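Local atomic coordinates of phosphate-specific transport system accessory protein PhoU homolog (PDB entry 2I0M), a protein that probably takes part in regulating phosphate uptake as a cytoplasmic, all-helical, zinc-binding homodimer of the PhoU family. Residues L119-G123 and I186-L190; S126-L130 and F193-I197. All coordinates share one frame; numbering follows the deposited sequence.

Contact 1 of 2, residues L119-G123 and I186-L190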
loop_
_atom_site.group_PDB
_atom_site.type_symbol
_atom_site.label_atom_id
_atom_site.label_comp_id
_atom_site.label_asym_id
_atom_site.label_seq_id
_atom_site.Cartn_x
_atom_site.Cartn_y
_atom_site.Cartn_z
ATOM N N LEU A 119 -18.911 -5.536 10.074
ATOM C CA LEU A 119 -18.262 -5.689 8.783
ATOM C C LEU A 119 -18.936 -4.870 7.671
ATOM O O LEU A 119 -18.253 -4.272 6.826
ATOM C CB LEU A 119 -18.235 -7.171 8.412
ATOM C CG LEU A 119 -17.058 -7.559 7.521
ATOM C CD1 LEU A 119 -16.517 -8.934 7.908
ATOM C CD2 LEU A 119 -17.469 -7.494 6.054
ATOM N N HIS A 120 -20.274 -4.872 7.678
ATOM C CA HIS A 120 -21.102 -4.052 6.790
ATOM C C HIS A 120 -20.778 -2.579 7.011
ATOM O O HIS A 120 -20.739 -1.799 6.068
ATOM C CB HIS A 120 -22.618 -4.296 7.057
ATOM C CG HIS A 120 -23.134 -5.624 6.578
ATOM N ND1 HIS A 120 -24.478 -5.944 6.571
ATOM C CD2 HIS A 120 -22.494 -6.702 6.065
ATOM C CE1 HIS A 120 -24.641 -7.166 6.099
ATOM N NE2 HIS A 120 -23.452 -7.649 5.784
ATOM N N GLN A 121 -20.559 -2.203 8.269
ATOM C CA GLN A 121 -20.266 -0.817 8.624
ATOM C C GLN A 121 -18.884 -0.392 8.161
ATOM O O GLN A 121 -18.732 0.687 7.595
ATOM C CB GLN A 121 -20.425 -0.579 10.121
ATOM C CG GLN A 121 -21.860 -0.725 10.624
ATOM C CD GLN A 121 -22.835 0.175 9.898
ATOM O OE1 GLN A 121 -22.536 1.342 9.633
ATOM N NE2 GLN A 121 -24.013 -0.356 9.573
ATOM N N MET A 122 -17.886 -1.247 8.391
ATOM C CA MET A 122 -16.535 -1.019 7.898
ATOM C C MET A 122 -16.587 -0.886 6.384
ATOM O O MET A 122 -15.899 -0.036 5.797
ATOM C CB MET A 122 -15.619 -2.178 8.315
ATOM C CG MET A 122 -14.149 -2.069 7.872
ATOM S SD MET A 122 -13.088 -3.416 8.467
ATOM C CE MET A 122 -13.932 -4.817 7.839
ATOM N N GLY A 123 -17.418 -1.721 5.757
ATOM C CA GLY A 123 -17.593 -1.696 4.307
ATOM C C GLY A 123 -18.224 -0.416 3.797
ATOM O O GLY A 123 -17.732 0.176 2.836
ATOM N N ILE A 186 -10.617 -10.686 4.523
ATOM C CA ILE A 186 -11.605 -9.711 4.088
ATOM C C ILE A 186 -11.410 -8.366 4.779
ATOM O O ILE A 186 -11.391 -7.319 4.121
ATOM C CB ILE A 186 -13.061 -10.226 4.296
ATOM C CG1 ILE A 186 -13.393 -11.280 3.240
ATOM C CG2 ILE A 186 -14.062 -9.066 4.247
ATOM C CD1 ILE A 186 -14.502 -12.227 3.625
ATOM N N ILE A 187 -11.262 -8.389 6.099
ATOM C CA ILE A 187 -11.123 -7.135 6.836
ATOM C C ILE A 187 -9.766 -6.481 6.571
ATOM O O ILE A 187 -9.664 -5.261 6.592
ATOM C CB ILE A 187 -11.454 -7.262 8.360
ATOM C CG1 ILE A 187 -10.453 -8.153 9.095
ATOM C CG2 ILE A 187 -12.878 -7.762 8.534
ATOM C CD1 ILE A 187 -10.415 -7.925 10.599
ATOM N N GLY A 188 -8.756 -7.304 6.276
ATOM C CA GLY A 188 -7.453 -6.814 5.844
ATOM C C GLY A 188 -7.509 -6.151 4.472
ATOM O O GLY A 188 -6.791 -5.171 4.214
ATOM N N HIS A 189 -8.357 -6.683 3.590
ATOM C CA HIS A 189 -8.544 -6.109 2.257
ATOM C C HIS A 189 -9.236 -4.754 2.305
ATOM O O HIS A 189 -8.899 -3.863 1.525
ATOM C CB HIS A 189 -9.314 -7.055 1.340
ATOM C CG HIS A 189 -8.493 -8.198 0.830
ATOM N ND1 HIS A 189 -7.282 -8.018 0.198
ATOM C CD2 HIS A 189 -8.718 -9.536 0.841
ATOM C CE1 HIS A 189 -6.782 -9.194 -0.140
ATOM N NE2 HIS A 189 -7.631 -10.132 0.241
ATOM N N LEU A 190 -10.197 -4.613 3.212
ATOM C CA LEU A 190 -10.910 -3.360 3.416
ATOM C C LEU A 190 -10.010 -2.334 4.065
ATOM O O LEU A 190 -10.039 -1.157 3.701
ATOM C CB LEU A 190 -12.152 -3.569 4.298
ATOM C CG LEU A 190 -13.439 -4.048 3.630
ATOM C CD1 LEU A 190 -14.519 -4.347 4.658
ATOM C CD2 LEU A 190 -13.917 -3.001 2.631
#
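Met122, at the centre of this buried, nearly parallel helix pair (segment axes 10.7 Å apart, 20° between directions) in the all-helical PhoU fold, reaches across from helix 117-136 to lie between Ile187 and Leu190 of helix 177-209. With CG anti to the backbone N (chi1 -179°) and chi2 also extended, its chain runs straight out to the sulfur; the bend at chi3 (56°) then turns the methyl into the notch between the two partners. There CE approaches Ile187 CG2 very tightly, at 3.2 Å, an exact value that is doubtful; the two chains meet at about a right angle, while Leu190 slants across, its CD1 3.3 Å from Met122 CE and farther from CG. Leu119, one turn earlier, divides its isopropyl group between two neighbours: CD1 faces Ile187 CG2 at 3.9 Å and CD2 faces Ile186 CG2, both side chains lying crosswise to it. The Ile187 CG2 methyl is therefore shared by Leu119 and Met122. Outside the pair, helix 152-168 adds Tyr158 against Met122, and Leu34 of helix 5-35 touches Leu119 and Ile186. At Gly123 the helix surface is bare of side chain, and Leu190 CD1 settles there, 4.1 Å from Gly123 N.

Contact 2 of 2, residues S126-L130 and F193-I197. With ZN (zinc ion), chain B.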
loop_
_atom_site.group_PDB
_atom_site.type_symbol
_atom_site.label_atom_id
_atom_site.label_comp_id
_atom_site.label_asym_id
_atom_site.label_seq_id
_atom_site.Cartn_x
_atom_site.Cartn_y
_atom_site.Cartn_z
ATOM N N SER A 126 -15.776 2.520 4.067
ATOM C CA SER A 126 -14.823 2.367 2.971
ATOM C C SER A 126 -15.390 2.920 1.656
ATOM O O SER A 126 -14.755 3.737 0.986
ATOM C CB SER A 126 -14.427 0.892 2.819
ATOM O OG SER A 126 -13.639 0.470 3.925
ATOM N N LEU A 127 -16.581 2.468 1.293
ATOM C CA LEU A 127 -17.236 2.928 0.071
ATOM C C LEU A 127 -17.439 4.441 0.055
ATOM O O LEU A 127 -17.145 5.088 -0.944
ATOM C CB LEU A 127 -18.577 2.236 -0.112
ATOM C CG LEU A 127 -18.559 0.750 -0.478
ATOM C CD1 LEU A 127 -20.002 0.296 -0.773
ATOM C CD2 LEU A 127 -17.667 0.491 -1.680
ATOM N N SER A 128 -17.929 5.009 1.152
ATOM C CA SER A 128 -18.292 6.412 1.123
ATOM C C SER A 128 -17.050 7.293 1.084
ATOM O O SER A 128 -17.069 8.358 0.487
ATOM C CB SER A 128 -19.242 6.787 2.262
ATOM O OG SER A 128 -18.546 6.958 3.470
ATOM N N MET A 129 -15.968 6.815 1.686
ATOM C CA MET A 129 -14.653 7.454 1.589
ATOM C C MET A 129 -14.226 7.599 0.128
ATOM O O MET A 129 -13.773 8.677 -0.272
ATOM C CB MET A 129 -13.599 6.672 2.381
ATOM C CG MET A 129 -13.481 7.012 3.892
ATOM S SD MET A 129 -12.388 5.833 4.802
ATOM C CE MET A 129 -10.791 6.414 4.261
ATOM N N LEU A 130 -14.373 6.536 -0.675
ATOM C CA LEU A 130 -14.005 6.616 -2.089
ATOM C C LEU A 130 -14.948 7.525 -2.873
ATOM O O LEU A 130 -14.498 8.305 -3.713
ATOM C CB LEU A 130 -13.967 5.233 -2.735
ATOM C CG LEU A 130 -13.529 5.175 -4.200
ATOM C CD1 LEU A 130 -12.133 5.836 -4.384
ATOM C CD2 LEU A 130 -13.497 3.739 -4.699
ATOM N N PHE A 193 -7.620 -1.194 1.261
ATOM C CA PHE A 193 -8.468 -0.356 0.403
ATOM C C PHE A 193 -8.537 1.072 0.917
ATOM O O PHE A 193 -8.264 2.016 0.184
ATOM C CB PHE A 193 -9.878 -0.959 0.349
ATOM C CG PHE A 193 -10.817 -0.284 -0.603
ATOM C CD1 PHE A 193 -10.826 -0.620 -1.953
ATOM C CD2 PHE A 193 -11.753 0.631 -0.140
ATOM C CE1 PHE A 193 -11.742 -0.019 -2.840
ATOM C CE2 PHE A 193 -12.665 1.241 -1.015
ATOM C CZ PHE A 193 -12.655 0.911 -2.366
ATOM N N ALA A 194 -8.877 1.211 2.194
ATOM C CA ALA A 194 -9.048 2.515 2.824
ATOM C C ALA A 194 -7.728 3.268 3.012
ATOM O O ALA A 194 -7.679 4.487 2.900
ATOM C CB ALA A 194 -9.794 2.374 4.150
ATOM N N ASP A 195 -6.660 2.536 3.289
ATOM C CA ASP A 195 -5.334 3.109 3.347
ATOM C C ASP A 195 -4.924 3.758 2.016
ATOM O O ASP A 195 -4.401 4.874 2.012
ATOM C CB ASP A 195 -4.318 2.037 3.740
ATOM C CG ASP A 195 -4.121 1.928 5.235
ATOM O OD1 ASP A 195 -4.503 2.871 5.971
ATOM O OD2 ASP A 195 -3.551 0.894 5.689
ATOM N N TYR A 196 -5.136 3.063 0.895
ATOM C CA TYR A 196 -4.859 3.673 -0.424
ATOM C C TYR A 196 -5.656 4.954 -0.713
ATOM O O TYR A 196 -5.122 5.893 -1.302
ATOM C CB TYR A 196 -5.023 2.674 -1.577
ATOM C CG TYR A 196 -3.930 1.638 -1.626
ATOM C CD1 TYR A 196 -2.601 2.003 -1.872
ATOM C CD2 TYR A 196 -4.211 0.284 -1.409
ATOM C CE1 TYR A 196 -1.564 1.042 -1.907
ATOM C CE2 TYR A 196 -3.183 -0.676 -1.439
ATOM C CZ TYR A 196 -1.880 -0.284 -1.699
ATOM O OH TYR A 196 -0.878 -1.225 -1.731
ATOM N N ILE A 197 -6.925 4.985 -0.311
ATOM C CA ILE A 197 -7.743 6.211 -0.386
ATOM C C ILE A 197 -7.051 7.369 0.338
ATOM O O ILE A 197 -7.001 8.494 -0.186
ATOM C CB ILE A 197 -9.164 5.994 0.201
ATOM C CG1 ILE A 197 -9.935 4.978 -0.658
ATOM C CG2 ILE A 197 -9.927 7.309 0.297
ATOM C CD1 ILE A 197 -11.212 4.456 -0.023
HETATM ZN ZN ZN B . -5.847 1.890 7.867
#
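A buried, largely apolar interface between two nearly parallel helices, this contact lies close to the centre of the chain, where helix 117-136 meets helix 177-209 with segment axes 9.8 Å apart and 22° between their directions. No hydrogen bond crosses it; side chains of one helix rest against side chains and backbone of the other. Phe193 extends from its helix with CG anti to the backbone N (chi1 -174°), which carries the ring across to helix 117-136. The carbonyl oxygen Ser126 O lies at the ring's edge, in its plane, 3.8 Å from Phe193 CE2, so the oxygen faces the ring's C-H rim. Beyond it, the Leu130 side chain crosses the phenylalanine at about a right angle and brings CD2 to 3.8 Å from Phe193 CZ. Ile197 enters one turn later: its CD1 methyl sits 3.8 Å from Ser126 O and equally near Leu130 N, over the i to i+4 backbone hydrogen bond those two atoms form, and also touches the CB atoms of Met129 and Leu130. Met129 bends at chi3 (76°), so that its CE lies 3.9 Å from Ala194 O and near Ile197 CG2. The hydroxyl of Ser126 is satisfied within its own helix, by a hydrogen bond with Met122 O.

From helix 5-35, Ala27 touches Phe193, and Val23 and Leu24 touch Leu130, whereas Ile155 of helix 152-168 packs on Ser126, Met129 and Ala194. Asp195 turns away from this interface, and Asp195 OD1 is 2.5 Å from the zinc ion. Glu191 and Asp156 bind the same ion, and Asp152 also belongs to the site. The spacing Glu191-x-x-x-Asp195, repeated at Asp152/Asp156 and Glu91/Asp95, is the E(D)XXXD metal-binding motif of the PhoU helical bundle.

Contacts 1 and 2 are successive portions of one interface, with centres 10 Å apart along the same two helices, 117-136 and 177-209. Both helices advance by seven residues between them, two helical turns, so Met122 and Met129 occupy equivalent places, as do Leu190 and Ile197. The portions meet where Leu190 CD2 packs 3.7 Å from Ser126 OG, making the interface continuous. One metal site relates to both: contact 2 carries a zinc ligand, Asp195, and the same zinc ion lies about 9 Å from the Met122 side chain of contact 1. The pair illustrates how repeating apolar packing can extend beneath a metal-binding helix surface.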